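Local coordinates for protein UDP-N-Acetylglucosamine 2-Epimerase (Thermus thermophilus, PDB 1V4V) that probably interconverts UDP-N-acetylglucosamine and UDP-N-acetylmannosamine by inverting the sugar at C2, and forms a homodimer of two-domain subunits, at residues E193-G198 against T232-V237; L213-A218 against F248-G253. One frame throughout, in Å; residues are numbered along the deposited sequence.

Contact 1 (E193-G198 against T232-V237); sequences EGLPEG and TFVYPV
On the first half of strand 232-236, in the six-stranded parallel sheet of one domain, Leu195 and Pro196 of the incoming loop pack on Val234 and Thr232. In the irregular loop 193-198 the side chains of Leu195 and Pro196 point at the strand, that of Glu197 away from it; the two segments bury 172 Å² between them. Pro196 and Thr232 come slightly closer, in van der Waals contact, their side chains crossing at about a right angle: the ring CB of Pro196 lies 4.0 Å from Thr232 OG1, with the ring CD of Pro196 4.2 Å from Thr232 CG2. Two residues along, on the same face of the strand, one methyl of each side chain meets the other, Leu195 CD2 lying 4.2 Å from Val234 CG2. This loop leads into strand 200-203, the parallel neighbour of 232-236, and helix 214-227 joins the two strands in a beta-alpha-beta crossover of the Rossmann-like type found in both domains of GT-B proteins. Tyr200 touches both Leu195 and Thr232, while its OH is hydrogen-bonded to Pro196 O. The polar link across the segments is indirect. Thr232 OG1 stands beside its own backbone N (chi1 -64°), with CG2 anti to that N, and this rotation carries the hydroxyl to a water 2.7 Å away. That water is placed to donate to Glu197 O, also at 2.7 Å, though it has more acceptors in reach than protons.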
loop_
_atom_site.group_PDB
_atom_site.type_symbol
_atom_site.label_atom_id
_atom_site.label_comp_id
_atom_site.label_asym_id
_atom_site.label_seq_id
_atom_site.Cartn_x
_atom_site.Cartn_y
_atom_site.Cartn_z
ATOM N N GLU A 193 4.055 -27.771 -37.511
ATOM C CA GLU A 193 4.765 -28.502 -38.553
ATOM C C GLU A 193 3.854 -29.085 -39.624
ATOM O O GLU A 193 2.699 -29.406 -39.361
ATOM C CB GLU A 193 5.572 -29.649 -37.934
ATOM C CG GLU A 193 6.753 -29.232 -37.078
ATOM C CD GLU A 193 7.916 -28.713 -37.899
ATOM O OE1 GLU A 193 9.036 -28.620 -37.348
ATOM O OE2 GLU A 193 7.713 -28.394 -39.090
ATOM N N GLY A 194 4.396 -29.217 -40.831
ATOM C CA GLY A 194 3.664 -29.810 -41.939
ATOM C C GLY A 194 2.444 -29.116 -42.510
ATOM O O GLY A 194 1.631 -29.760 -43.173
ATOM N N LEU A 195 2.300 -27.819 -42.267
ATOM C CA LEU A 195 1.149 -27.102 -42.803
ATOM C C LEU A 195 1.275 -26.949 -44.310
ATOM O O LEU A 195 2.381 -26.913 -44.851
ATOM C CB LEU A 195 1.041 -25.706 -42.182
ATOM C CG LEU A 195 0.640 -25.588 -40.713
ATOM C CD1 LEU A 195 0.625 -24.117 -40.319
ATOM C CD2 LEU A 195 -0.733 -26.222 -40.502
ATOM N N PRO A 196 0.139 -26.878 -45.014
ATOM C CA PRO A 196 0.186 -26.715 -46.469
ATOM C C PRO A 196 0.655 -25.286 -46.726
ATOM O O PRO A 196 0.722 -24.483 -45.799
ATOM C CB PRO A 196 -1.271 -26.903 -46.887
ATOM C CG PRO A 196 -1.843 -27.771 -45.802
ATOM C CD PRO A 196 -1.230 -27.181 -44.561
ATOM N N GLU A 197 0.982 -24.973 -47.972
ATOM C CA GLU A 197 1.404 -23.626 -48.325
ATOM C C GLU A 197 0.236 -22.672 -48.041
ATOM O O GLU A 197 -0.917 -23.029 -48.260
ATOM C CB GLU A 197 1.779 -23.575 -49.812
ATOM C CG GLU A 197 1.864 -22.185 -50.407
ATOM C CD GLU A 197 2.262 -22.207 -51.875
ATOM O OE1 GLU A 197 3.473 -22.152 -52.166
ATOM O OE2 GLU A 197 1.363 -22.293 -52.738
ATOM N N GLY A 198 0.540 -21.473 -47.551
ATOM C CA GLY A 198 -0.501 -20.498 -47.253
ATOM C C GLY A 198 -1.160 -19.925 -48.497
ATOM O O GLY A 198 -0.953 -20.449 -49.593
ATOM N N THR A 232 -6.009 -21.851 -46.558
ATOM C CA THR A 232 -5.983 -22.980 -45.643
ATOM C C THR A 232 -6.434 -22.487 -44.279
ATOM O O THR A 232 -5.855 -21.556 -43.730
ATOM C CB THR A 232 -4.591 -23.581 -45.525
ATOM O OG1 THR A 232 -4.204 -24.112 -46.800
ATOM C CG2 THR A 232 -4.583 -24.697 -44.477
ATOM N N PHE A 233 -7.481 -23.111 -43.750
ATOM C CA PHE A 233 -8.034 -22.740 -42.450
ATOM C C PHE A 233 -7.439 -23.632 -41.372
ATOM O O PHE A 233 -7.659 -24.841 -41.364
ATOM C CB PHE A 233 -9.564 -22.860 -42.491
ATOM C CG PHE A 233 -10.211 -21.925 -43.486
ATOM C CD1 PHE A 233 -10.140 -22.183 -44.854
ATOM C CD2 PHE A 233 -10.821 -20.746 -43.056
ATOM C CE1 PHE A 233 -10.659 -21.285 -45.785
ATOM C CE2 PHE A 233 -11.346 -19.834 -43.972
ATOM C CZ PHE A 233 -11.266 -20.102 -45.347
ATOM N N VAL A 234 -6.675 -23.019 -40.471
ATOM C CA VAL A 234 -6.009 -23.749 -39.395
ATOM C C VAL A 234 -6.743 -23.540 -38.084
ATOM O O VAL A 234 -6.861 -22.416 -37.589
ATOM C CB VAL A 234 -4.548 -23.303 -39.268
ATOM C CG1 VAL A 234 -3.827 -24.171 -38.242
ATOM C CG2 VAL A 234 -3.867 -23.410 -40.631
ATOM N N TYR A 235 -7.208 -24.650 -37.518
ATOM C CA TYR A 235 -8.004 -24.642 -36.306
ATOM C C TYR A 235 -7.482 -25.529 -35.169
ATOM O O TYR A 235 -7.664 -26.745 -35.195
ATOM C CB TYR A 235 -9.425 -25.067 -36.707
ATOM C CG TYR A 235 -10.491 -25.121 -35.629
ATOM C CD1 TYR A 235 -10.267 -24.636 -34.344
ATOM C CD2 TYR A 235 -11.757 -25.635 -35.926
ATOM C CE1 TYR A 235 -11.280 -24.659 -33.377
ATOM C CE2 TYR A 235 -12.771 -25.664 -34.972
ATOM C CZ TYR A 235 -12.530 -25.175 -33.705
ATOM O OH TYR A 235 -13.542 -25.185 -32.779
ATOM N N PRO A 236 -6.810 -24.931 -34.171
ATOM C CA PRO A 236 -6.301 -25.715 -33.037
ATOM C C PRO A 236 -7.531 -25.937 -32.157
ATOM O O PRO A 236 -7.978 -25.021 -31.471
ATOM C CB PRO A 236 -5.292 -24.771 -32.380
ATOM C CG PRO A 236 -4.897 -23.832 -33.501
ATOM C CD PRO A 236 -6.220 -23.584 -34.176
ATOM N N VAL A 237 -8.091 -27.141 -32.195
ATOM C CA VAL A 237 -9.297 -27.443 -31.430
ATOM C C VAL A 237 -9.048 -27.806 -29.969
ATOM O O VAL A 237 -8.201 -28.645 -29.668
ATOM C CB VAL A 237 -10.079 -28.599 -32.088
ATOM C CG1 VAL A 237 -11.452 -28.743 -31.442
ATOM C CG2 VAL A 237 -10.204 -28.356 -33.576
HETATM O O HOH W 1 -3.437 -22.150 -48.498
#

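Contact 2 (L213-A218 against F248-G253); sequences LLSDLA and FPVLKG
Val250 reaches from the last turn of helix 241-251 onto Ser215 and Ala218, which lie three residues apart on the first turns of helix 214-227. Its CB already touches the other helix, 3.9 Å from Ala218 CB. Beyond it the branches divide. CG1, anti to the backbone N (chi1 176°), slides along Ala218 and lies 3.7 Å from both Ala218 C and Ala218 O, so one methyl packs over the carbonyl group as well as the alanine methyl. CG2, on the N side, points to Ser215 and meets OG of that serine at 4.0 Å, a van der Waals contact between a methyl and a hydroxyl oxygen. With only a methyl at Ala218, the backbones come close: the CA atoms of Ala218 and Val250 are 6.3 Å apart. Cut back to an alanine, Val250 would lose both methyls, which is likely to open a gap beside the Ala218 carbonyl and Ser215 OG. The end of Leu251 adds a second touch, CD2 lying 3.7 Å from Ala218 O and CG near Ala218 CB. Helix 241-251 is kinked at Pro249 and Val250, whose backbone N atoms make no bond to the preceding turn, yet Lys252 N still bonds to Phe248 O at 2.9 Å. The two helices lie side by side on one face of the parallel sheet: Leu251 also touches Phe257 and Leu259 of strand 257-260 and Lys222 of helix 214-227, while Leu214 packs against Val243 and Ala246 of helix 241-251.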
loop_
_atom_site.group_PDB
_atom_site.type_symbol
_atom_site.label_atom_id
_atom_site.label_comp_id
_atom_site.label_asym_id
_atom_site.label_seq_id
_atom_site.Cartn_x
_atom_site.Cartn_y
_atom_site.Cartn_z
ATOM N N LEU A 213 -23.669 -24.409 -30.128
ATOM C CA LEU A 213 -23.783 -23.812 -31.455
ATOM C C LEU A 213 -22.603 -24.235 -32.324
ATOM O O LEU A 213 -22.571 -23.948 -33.520
ATOM C CB LEU A 213 -23.772 -22.283 -31.357
ATOM C CG LEU A 213 -24.727 -21.588 -30.390
ATOM C CD1 LEU A 213 -24.545 -20.074 -30.542
ATOM C CD2 LEU A 213 -26.163 -21.993 -30.682
ATOM N N LEU A 214 -21.638 -24.919 -31.719
ATOM C CA LEU A 214 -20.436 -25.333 -32.440
ATOM C C LEU A 214 -20.669 -26.109 -33.723
ATOM O O LEU A 214 -19.992 -25.865 -34.714
ATOM C CB LEU A 214 -19.508 -26.127 -31.516
ATOM C CG LEU A 214 -18.751 -25.296 -30.476
ATOM C CD1 LEU A 214 -17.838 -26.211 -29.671
ATOM C CD2 LEU A 214 -17.936 -24.206 -31.166
ATOM N N SER A 215 -21.613 -27.044 -33.713
ATOM C CA SER A 215 -21.886 -27.812 -34.917
ATOM C C SER A 215 -22.415 -26.898 -36.025
ATOM O O SER A 215 -21.970 -26.982 -37.168
ATOM C CB SER A 215 -22.890 -28.927 -34.626
ATOM O OG SER A 215 -23.086 -29.727 -35.775
ATOM N N ASP A 216 -23.367 -26.028 -35.685
ATOM C CA ASP A 216 -23.932 -25.092 -36.660
ATOM C C ASP A 216 -22.853 -24.123 -37.161
ATOM O O ASP A 216 -22.775 -23.834 -38.355
ATOM C CB ASP A 216 -25.091 -24.280 -36.044
ATOM C CG ASP A 216 -26.368 -25.091 -35.880
ATOM O OD1 ASP A 216 -26.434 -26.236 -36.372
ATOM O OD2 ASP A 216 -27.322 -24.572 -35.258
ATOM N N LEU A 217 -22.025 -23.618 -36.249
ATOM C CA LEU A 217 -20.968 -22.686 -36.635
ATOM C C LEU A 217 -19.896 -23.390 -37.469
ATOM O O LEU A 217 -19.344 -22.811 -38.401
ATOM C CB LEU A 217 -20.341 -22.041 -35.395
ATOM C CG LEU A 217 -21.270 -21.097 -34.625
ATOM C CD1 LEU A 217 -20.621 -20.658 -33.327
ATOM C CD2 LEU A 217 -21.601 -19.888 -35.500
ATOM N N ALA A 218 -19.605 -24.645 -37.136
ATOM C CA ALA A 218 -18.613 -25.395 -37.901
ATOM C C ALA A 218 -19.094 -25.559 -39.337
ATOM O O ALA A 218 -18.306 -25.446 -40.277
ATOM C CB ALA A 218 -18.373 -26.766 -37.262
ATOM N N PHE A 248 -15.426 -32.054 -35.026
ATOM C CA PHE A 248 -14.775 -33.100 -35.816
ATOM C C PHE A 248 -15.629 -33.691 -36.939
ATOM O O PHE A 248 -15.186 -33.766 -38.085
ATOM C CB PHE A 248 -14.275 -34.215 -34.887
ATOM C CG PHE A 248 -12.880 -33.998 -34.375
ATOM C CD1 PHE A 248 -12.436 -32.727 -34.033
ATOM C CD2 PHE A 248 -12.008 -35.071 -34.225
ATOM C CE1 PHE A 248 -11.144 -32.525 -33.551
ATOM C CE2 PHE A 248 -10.713 -34.880 -33.743
ATOM C CZ PHE A 248 -10.281 -33.607 -33.406
ATOM N N PRO A 249 -16.866 -34.120 -36.637
ATOM C CA PRO A 249 -17.697 -34.693 -37.702
ATOM C C PRO A 249 -17.972 -33.753 -38.879
ATOM O O PRO A 249 -18.229 -34.200 -40.001
ATOM C CB PRO A 249 -18.972 -35.104 -36.961
ATOM C CG PRO A 249 -19.025 -34.147 -35.815
ATOM C CD PRO A 249 -17.590 -34.115 -35.356
ATOM N N VAL A 250 -17.905 -32.451 -38.624
ATOM C CA VAL A 250 -18.157 -31.471 -39.668
ATOM C C VAL A 250 -16.903 -31.067 -40.441
ATOM O O VAL A 250 -16.918 -31.011 -41.670
ATOM C CB VAL A 250 -18.779 -30.177 -39.084
ATOM C CG1 VAL A 250 -18.942 -29.139 -40.183
ATOM C CG2 VAL A 250 -20.125 -30.487 -38.428
ATOM N N LEU A 251 -15.819 -30.802 -39.720
ATOM C CA LEU A 251 -14.594 -30.335 -40.357
ATOM C C LEU A 251 -13.543 -31.371 -40.739
ATOM O O LEU A 251 -12.639 -31.059 -41.506
ATOM C CB LEU A 251 -13.961 -29.237 -39.496
ATOM C CG LEU A 251 -14.861 -28.003 -39.312
ATOM C CD1 LEU A 251 -14.173 -26.994 -38.387
ATOM C CD2 LEU A 251 -15.164 -27.370 -40.661
ATOM N N LYS A 252 -13.640 -32.586 -40.202
ATOM C CA LYS A 252 -12.688 -33.632 -40.578
ATOM C C LYS A 252 -13.028 -34.007 -42.009
ATOM O O LYS A 252 -14.196 -34.207 -42.341
ATOM C CB LYS A 252 -12.843 -34.877 -39.698
ATOM C CG LYS A 252 -12.167 -34.786 -38.350
ATOM C CD LYS A 252 -10.658 -34.786 -38.474
ATOM C CE LYS A 252 -10.012 -34.714 -37.098
ATOM N NZ LYS A 252 -8.526 -34.709 -37.151
ATOM N N GLY A 253 -12.021 -34.104 -42.861
ATOM C CA GLY A 253 -12.289 -34.463 -44.235
ATOM C C GLY A 253 -12.477 -33.258 -45.136
ATOM O O GLY A 253 -12.628 -33.415 -46.346
#

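The segments of contacts 1 and 2 alternate along one beta-alpha chain, their centres 16 Å apart: helix 214-227 runs into strand 232-236, which in turn leads to helix 241-251. The strand's two faces look different ways: Thr232 and Val234 meet the loop of contact 1, whereas Tyr235 turns to the helical layer of contact 2, where its CD2 packs 3.7 Å from Leu251 CD1. A second junction, at 4.3 Å, joins Val237 CG2 to Phe248 CE1. In GT-B enzymes the substrate generally binds in the cleft between the two domains; both contacts pack parts of one domain together, and nothing in them marks a substrate site.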